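Local coordinates for protein thiamine diphosphokinase (Bacteroides thetaiotaomicron, PDB 2OMK) that probably transfers a pyrophosphate group from ATP to thiamine, making the cofactor thiamine diphosphate, at residues I36-E41 and V126-K131; G188-G193 and T218-G223. The protein carries 1 engineered substitution. All blocks are in the same frame, centred on the assembly; numbering follows the deposited sequence.

Interaction 1: I36-E41 and V126-K131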
ATOM      1  N   ILE A  36       2.260  -4.869  17.644  1.00  9.00           N
ATOM      2  CA  ILE A  36       1.752  -5.959  16.824  1.00  8.20           C
ATOM      3  C   ILE A  36       2.710  -6.176  15.652  1.00  8.66           C
ATOM      4  O   ILE A  36       2.972  -5.254  14.868  1.00  7.69           O
ATOM      5  CB  ILE A  36       0.319  -5.661  16.284  1.00  8.80           C
ATOM      6  CG1 ILE A  36      -0.685  -5.557  17.444  1.00  8.99           C
ATOM      7  CG2 ILE A  36      -0.129  -6.741  15.272  1.00  8.42           C
ATOM      8  CD1 ILE A  36      -2.031  -4.910  17.052  1.00  8.35           C
ATOM      9  N   LEU A  37       3.233  -7.392  15.537  1.00  8.45           N
ATOM     10  CA  LEU A  37       3.958  -7.783  14.330  1.00  8.90           C
ATOM     11  C   LEU A  37       2.993  -8.450  13.352  1.00  9.99           C
ATOM     12  O   LEU A  37       2.587  -9.608  13.542  1.00  9.17           O
ATOM     13  CB  LEU A  37       5.123  -8.718  14.679  1.00  9.55           C
ATOM     14  CG  LEU A  37       5.960  -9.273  13.524  1.00 10.42           C
ATOM     15  CD1 LEU A  37       6.710  -8.153  12.769  1.00 11.14           C
ATOM     16  CD2 LEU A  37       6.941 -10.308  14.075  1.00 10.19           C
ATOM     17  N   ALA A  38       2.606  -7.710  12.312  1.00  9.93           N
ATOM     18  CA  ALA A  38       1.668  -8.230  11.306  1.00 11.27           C
ATOM     19  C   ALA A  38       2.385  -9.107  10.274  1.00 11.82           C
ATOM     20  O   ALA A  38       3.608  -9.258  10.334  1.00 12.50           O
ATOM     21  CB  ALA A  38       0.892  -7.078  10.636  1.00 11.29           C
ATOM     22  N   ASN A  39       1.630  -9.683   9.338  1.00 13.69           N
ATOM     23  CA  ASN A  39       2.172 -10.700   8.427  1.00 14.91           C
ATOM     24  C   ASN A  39       2.564 -10.192   7.027  1.00 14.72           C
ATOM     25  O   ASN A  39       2.495 -10.930   6.043  1.00 14.11           O
ATOM     26  CB  ASN A  39       1.223 -11.911   8.340  1.00 16.46           C
ATOM     27  CG  ASN A  39       1.944 -13.203   7.937  1.00 18.67           C
ATOM     28  OD1 ASN A  39       3.142 -13.377   8.186  1.00 20.98           O
ATOM     29  ND2 ASN A  39       1.204 -14.116   7.315  1.00 22.80           N
ATOM     30  N   GLY A  40       2.982  -8.930   6.952  1.00 13.30           N
ATOM     31  CA  GLY A  40       3.663  -8.419   5.768  1.00 12.69           C
ATOM     32  C   GLY A  40       5.148  -8.706   5.907  1.00 12.81           C
ATOM     33  O   GLY A  40       5.542  -9.667   6.579  1.00 12.79           O
ATOM     34  N   GLU A  41       5.979  -7.882   5.277  0.50 12.47           N
ATOM     35  CA  GLU A  41       7.424  -8.091   5.332  0.50 12.94           C
ATOM     36  C   GLU A  41       7.973  -7.694   6.691  0.50 12.67           C
ATOM     37  O   GLU A  41       7.610  -6.648   7.232  0.50 12.43           O
ATOM     38  CB  GLU A  41       8.145  -7.326   4.219  0.50 13.82           C
ATOM     39  CG  GLU A  41       7.962  -7.908   2.821  0.50 14.87           C
ATOM     40  CD  GLU A  41       8.553  -9.310   2.643  0.50 17.71           C
ATOM     41  OE1 GLU A  41       9.351  -9.766   3.493  0.50 18.65           O
ATOM     42  OE2 GLU A  41       8.220  -9.962   1.631  0.50 20.99           O
ATOM     43  N   VAL A 126       3.913  -3.065  13.281  1.00  7.37           N
ATOM     44  CA  VAL A 126       5.055  -3.163  12.379  1.00  7.57           C
ATOM     45  C   VAL A 126       4.873  -4.377  11.479  1.00  8.12           C
ATOM     46  O   VAL A 126       4.094  -5.287  11.788  1.00  8.74           O
ATOM     47  CB  VAL A 126       6.414  -3.226  13.136  1.00  6.84           C
ATOM     48  CG1 VAL A 126       6.663  -1.933  13.927  1.00  6.98           C
ATOM     49  CG2 VAL A 126       6.483  -4.455  14.043  1.00  7.71           C
ATOM     50  N   GLY A 127       5.584  -4.379  10.357  1.00  9.14           N
ATOM     51  CA  GLY A 127       5.486  -5.454   9.379  1.00  8.79           C
ATOM     52  C   GLY A 127       4.125  -5.604   8.719  1.00 10.09           C
ATOM     53  O   GLY A 127       3.756  -6.710   8.340  1.00 10.99           O
ATOM     54  N   ALA A 128       3.370  -4.509   8.588  1.00  9.39           N
ATOM     55  CA  ALA A 128       1.998  -4.574   8.046  1.00 10.37           C
ATOM     56  C   ALA A 128       1.931  -4.531   6.514  1.00 10.03           C
ATOM     57  O   ALA A 128       0.897  -4.847   5.915  1.00 10.84           O
ATOM     58  CB  ALA A 128       1.124  -3.455   8.650  1.00 10.37           C
ATOM     59  N   THR A 129       3.030  -4.129   5.881  1.00  9.83           N
ATOM     60  CA  THR A 129       3.033  -3.905   4.435  1.00 11.02           C
ATOM     61  C   THR A 129       4.170  -4.672   3.747  1.00 11.27           C
ATOM     62  O   THR A 129       5.024  -5.259   4.408  1.00 11.01           O
ATOM     63  CB  THR A 129       3.173  -2.391   4.099  1.00 10.13           C
ATOM     64  OG1 THR A 129       4.490  -1.946   4.460  1.00  9.87           O
ATOM     65  CG2 THR A 129       2.129  -1.546   4.869  1.00 12.32           C
ATOM     66  N   GLY A 130       4.156  -4.670   2.413  1.00 12.37           N
ATOM     67  CA  GLY A 130       5.294  -5.151   1.625  1.00 13.89           C
ATOM     68  C   GLY A 130       5.187  -6.524   0.980  1.00 15.03           C
ATOM     69  O   GLY A 130       6.099  -6.941   0.256  1.00 16.41           O
ATOM     70  N   LYS A 131       4.102  -7.243   1.248  1.00 14.15           N
ATOM     71  CA  LYS A 131       3.824  -8.484   0.539  1.00 14.31           C
ATOM     72  C   LYS A 131       2.613  -8.252  -0.373  1.00 13.73           C
ATOM     73  O   LYS A 131       2.574  -7.239  -1.081  1.00 13.71           O
ATOM     74  CB  LYS A 131       3.650  -9.658   1.515  1.00 14.43           C
ATOM     75  CG  LYS A 131       4.965 -10.070   2.194  1.00 16.00           C
ATOM     76  CD  LYS A 131       4.786 -11.245   3.153  1.00 16.79           C
ATOM     77  CE  LYS A 131       6.131 -11.797   3.584  1.00 21.55           C
ATOM     78  NZ  LYS A 131       5.979 -13.017   4.422  1.00 27.00           N
TER
HETATM   79  O   HOH W   1       5.146 -12.358   6.927  1.00 36.85           O
HETATM   80  O   HOH W   2       3.074 -13.683   4.493  1.00 48.38           O
HETATM   81  O   HOH W   3       7.749  -8.439  -1.306  1.00 31.49           O
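Leu-37 and Val-126 form a parallel beta bridge where two neighbouring strands of the alpha/beta half of the enzyme end, and the loops that leave them stay paired as far as Glu-41 and Gly-130. Val-126 is gripped at both its N and its O by the 36-38 backbone: its N donates to Ile-36 O and its O accepts from Ala-38 N, 2.9 Å away at an N-H...O angle of 162°. Past the strands the bonding continues through loop carbonyls. Gly-127 O takes the N-H of Gly-40 at 2.7 Å, a short but bent bond of 132°, and Thr-129 O takes that of Glu-41 with the donor tilted out of the carbonyl plane. The backbone here is so close to Thr-129 O and Gly-127 O that a CB on Gly-40 would probably clash. Ala-128 O and Gly-130 N turn to the following helix, to Asn-139 and Thr-136, while Thr-129 OG1 bonds Glu-133 of the second subunit. Lys-131, extended beyond CG, crosses Glu-41 at about a right angle in the glutamate conformer described. Lys-131 NZ donates to two waters: one, 2.7 Å from Lys-131 NZ, also meets Asn-39 OD1 and Gly-40 O, and the other lies 3.2 Å from Asn-39 O.

Interaction 2: G188-G193 and T218-G223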
ATOM      1  N   GLY A 188     -13.979  19.813   4.292  1.00 20.28           N
ATOM      2  CA  GLY A 188     -13.429  21.105   4.673  1.00 19.84           C
ATOM      3  C   GLY A 188     -11.936  21.077   4.962  1.00 19.24           C
ATOM      4  O   GLY A 188     -11.450  21.834   5.805  1.00 18.37           O
ATOM      5  N   LEU A 189     -11.207  20.208   4.262  1.00 19.07           N
ATOM      6  CA  LEU A 189      -9.771  20.055   4.507  1.00 19.16           C
ATOM      7  C   LEU A 189      -9.017  21.337   4.204  1.00 19.14           C
ATOM      8  O   LEU A 189      -9.101  21.880   3.098  1.00 19.36           O
ATOM      9  CB  LEU A 189      -9.179  18.879   3.709  1.00 19.50           C
ATOM     10  CG  LEU A 189      -9.366  17.471   4.292  1.00 19.13           C
ATOM     11  CD1 LEU A 189      -9.051  16.400   3.257  1.00 20.62           C
ATOM     12  CD2 LEU A 189      -8.516  17.241   5.549  1.00 20.43           C
ATOM     13  N   LYS A 190      -8.301  21.826   5.212  1.00 19.33           N
ATOM     14  CA  LYS A 190      -7.391  22.953   5.051  1.00 20.23           C
ATOM     15  C   LYS A 190      -6.253  22.814   6.042  1.00 19.08           C
ATOM     16  O   LYS A 190      -6.407  22.217   7.115  1.00 19.50           O
ATOM     17  CB  LYS A 190      -8.107  24.298   5.238  1.00 20.08           C
ATOM     18  CG  LYS A 190      -8.652  24.559   6.631  1.00 22.16           C
ATOM     19  CD  LYS A 190      -9.296  25.943   6.723  1.00 24.20           C
ATOM     20  CE  LYS A 190      -9.831  26.229   8.128  1.00 29.32           C
ATOM     21  NZ  LYS A 190     -10.606  27.507   8.177  1.00 33.33           N
ATOM     22  N   ALA A 191      -5.111  23.370   5.680  1.00 17.56           N
ATOM     23  CA  ALA A 191      -3.929  23.233   6.500  1.00 17.66           C
ATOM     24  C   ALA A 191      -3.138  24.521   6.581  1.00 17.13           C
ATOM     25  O   ALA A 191      -3.223  25.383   5.691  1.00 17.61           O
ATOM     26  CB  ALA A 191      -3.053  22.107   5.963  1.00 17.45           C
ATOM     27  N   GLU A 192      -2.380  24.632   7.672  1.00 16.89           N
ATOM     28  CA  GLU A 192      -1.325  25.612   7.822  1.00 17.09           C
ATOM     29  C   GLU A 192      -0.033  24.822   7.993  1.00 16.72           C
ATOM     30  O   GLU A 192      -0.013  23.804   8.693  1.00 16.24           O
ATOM     31  CB  GLU A 192      -1.552  26.480   9.061  1.00 18.34           C
ATOM     32  CG  GLU A 192      -2.767  27.399   8.978  1.00 20.87           C
ATOM     33  CD  GLU A 192      -4.040  26.734   9.462  1.00 25.73           C
ATOM     34  OE1 GLU A 192      -4.038  26.183  10.585  1.00 29.26           O
ATOM     35  OE2 GLU A 192      -5.048  26.766   8.719  1.00 28.62           O
ATOM     36  N   GLY A 193       1.031  25.272   7.345  1.00 15.37           N
ATOM     37  CA  GLY A 193       2.332  24.644   7.515  1.00 15.65           C
ATOM     38  C   GLY A 193       2.700  23.626   6.451  1.00 14.77           C
ATOM     39  O   GLY A 193       3.745  22.990   6.550  1.00 15.36           O
ATOM     40  N   THR A 218      -0.731  21.945  10.857  1.00 14.27           N
ATOM     41  CA  THR A 218      -2.041  21.633  11.409  1.00 15.02           C
ATOM     42  C   THR A 218      -3.023  21.411  10.277  1.00 14.86           C
ATOM     43  O   THR A 218      -3.095  22.216   9.350  1.00 15.04           O
ATOM     44  CB  THR A 218      -2.558  22.760  12.344  1.00 15.44           C
ATOM     45  OG1 THR A 218      -1.652  22.938  13.443  1.00 18.04           O
ATOM     46  CG2 THR A 218      -3.947  22.432  12.889  1.00 15.55           C
ATOM     47  N   ILE A 219      -3.763  20.309  10.358  1.00 14.37           N
ATOM     48  CA  ILE A 219      -4.812  20.002   9.391  1.00 15.04           C
ATOM     49  C   ILE A 219      -6.152  20.188  10.087  1.00 15.54           C
ATOM     50  O   ILE A 219      -6.345  19.703  11.207  1.00 15.30           O
ATOM     51  CB  ILE A 219      -4.691  18.553   8.831  1.00 14.88           C
ATOM     52  CG1 ILE A 219      -3.352  18.371   8.096  1.00 14.14           C
ATOM     53  CG2 ILE A 219      -5.902  18.207   7.920  1.00 14.06           C
ATOM     54  CD1 ILE A 219      -3.003  16.927   7.801  1.00 15.34           C
ATOM     55  N   HIS A 220      -7.048  20.926   9.431  1.00 16.38           N
ATOM     56  CA  HIS A 220      -8.401  21.171   9.930  1.00 17.52           C
ATOM     57  C   HIS A 220      -9.407  20.505   9.011  1.00 17.74           C
ATOM     58  O   HIS A 220      -9.270  20.559   7.784  1.00 17.77           O
ATOM     59  CB  HIS A 220      -8.727  22.668   9.958  1.00 18.23           C
ATOM     60  CG  HIS A 220      -7.730  23.504  10.697  1.00 20.33           C
ATOM     61  ND1 HIS A 220      -7.851  23.793  12.040  1.00 23.51           N
ATOM     62  CD2 HIS A 220      -6.611  24.138  10.274  1.00 22.09           C
ATOM     63  CE1 HIS A 220      -6.841  24.560  12.414  1.00 24.67           C
ATOM     64  NE2 HIS A 220      -6.074  24.783  11.361  1.00 23.96           N
ATOM     65  N   CYS A 221     -10.431  19.905   9.607  1.00 18.38           N
ATOM     66  CA  CYS A 221     -11.549  19.331   8.857  1.00 19.43           C
ATOM     67  C   CYS A 221     -12.580  18.748   9.803  1.00 18.97           C
ATOM     68  O   CYS A 221     -12.427  18.806  11.028  1.00 19.43           O
ATOM     69  CB  CYS A 221     -11.068  18.221   7.915  1.00 19.75           C
ATOM     70  SG  CYS A 221     -10.507  16.734   8.784  1.00 21.95           S
ATOM     71  N   THR A 222     -13.631  18.189   9.215  1.00 18.96           N
ATOM     72  CA  THR A 222     -14.555  17.322   9.923  1.00 18.94           C
ATOM     73  C   THR A 222     -14.534  15.973   9.234  1.00 18.69           C
ATOM     74  O   THR A 222     -14.767  15.884   8.034  1.00 18.91           O
ATOM     75  CB  THR A 222     -15.995  17.876   9.894  1.00 18.99           C
ATOM     76  OG1 THR A 222     -15.995  19.208  10.415  1.00 21.72           O
ATOM     77  CG2 THR A 222     -16.924  17.007  10.735  1.00 19.78           C
ATOM     78  N   GLY A 223     -14.252  14.925   9.997  1.00 18.95           N
ATOM     79  CA  GLY A 223     -14.254  13.579   9.452  1.00 17.68           C
ATOM     80  C   GLY A 223     -12.897  12.918   9.583  1.00 17.19           C
ATOM     81  O   GLY A 223     -11.997  13.437  10.248  1.00 17.78           O
TER
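Strands 189-192 and 218-221 run antiparallel, their axes 4.6 Å apart at closest, with Lys-190/His-220 and Glu-192/Thr-218 as hydrogen-bonded pairs and Ala-191/Ile-219 as the non-hydrogen-bonded pair between them. This is one edge of a small three-stranded sheet in the substrate-binding domain. The straightest backbone bond, 173°, joins His-220 N to Lys-190 O. On the face of Lys-190, Glu-192 and His-220, the glutamate chain bends about its CB-CG bond (chi2 88°) and brings its carboxylate to the imidazole edge, the two planes 41° apart. Lys-190 CG packs on His-220 CB at 3.8 Å, and His-220 ND1 and Thr-168 OG1 form a weak hydrogen bond. Replacing His-220 with an alanine would probably leave the Glu-192 carboxylate without its N-H donor from the facing strand and free to turn. On the face of Ala-191 and Ile-219 the contact is apolar: Leu-189 CD2 reaches both Ile-219 CG2, at 3.7 Å, and Cys-221 CB, at 3.6 Å, while Ile-219 also rests on Tyr-225 and Val-227 of the larger sheet. In the histidine-carboxylate bond, His-220 NE2 donates from within its ring plane to the syn lone pair of Glu-192 OE1, 2.6 Å away.

In the fold
From the N terminus, the chain first lays down strand 34-37, then passes through a run of strands and helices before strand 122-126 returns beside it. Interaction 1 closes that 84-residue excursion in the middle of the large mixed sheet, just before helix 133-148 starts. The chain then crosses into the beta-rich C-terminal part, where interaction 2 closes a much shorter, helix-free loop, 24 residues between 188-193 and 218-223, within the three-stranded sheet. The two contacts follow in series, neither nested nor crossed. They lie on opposite sides of the chain's centre, their own centres 30 Å apart, and only interaction 1 reaches the second subunit.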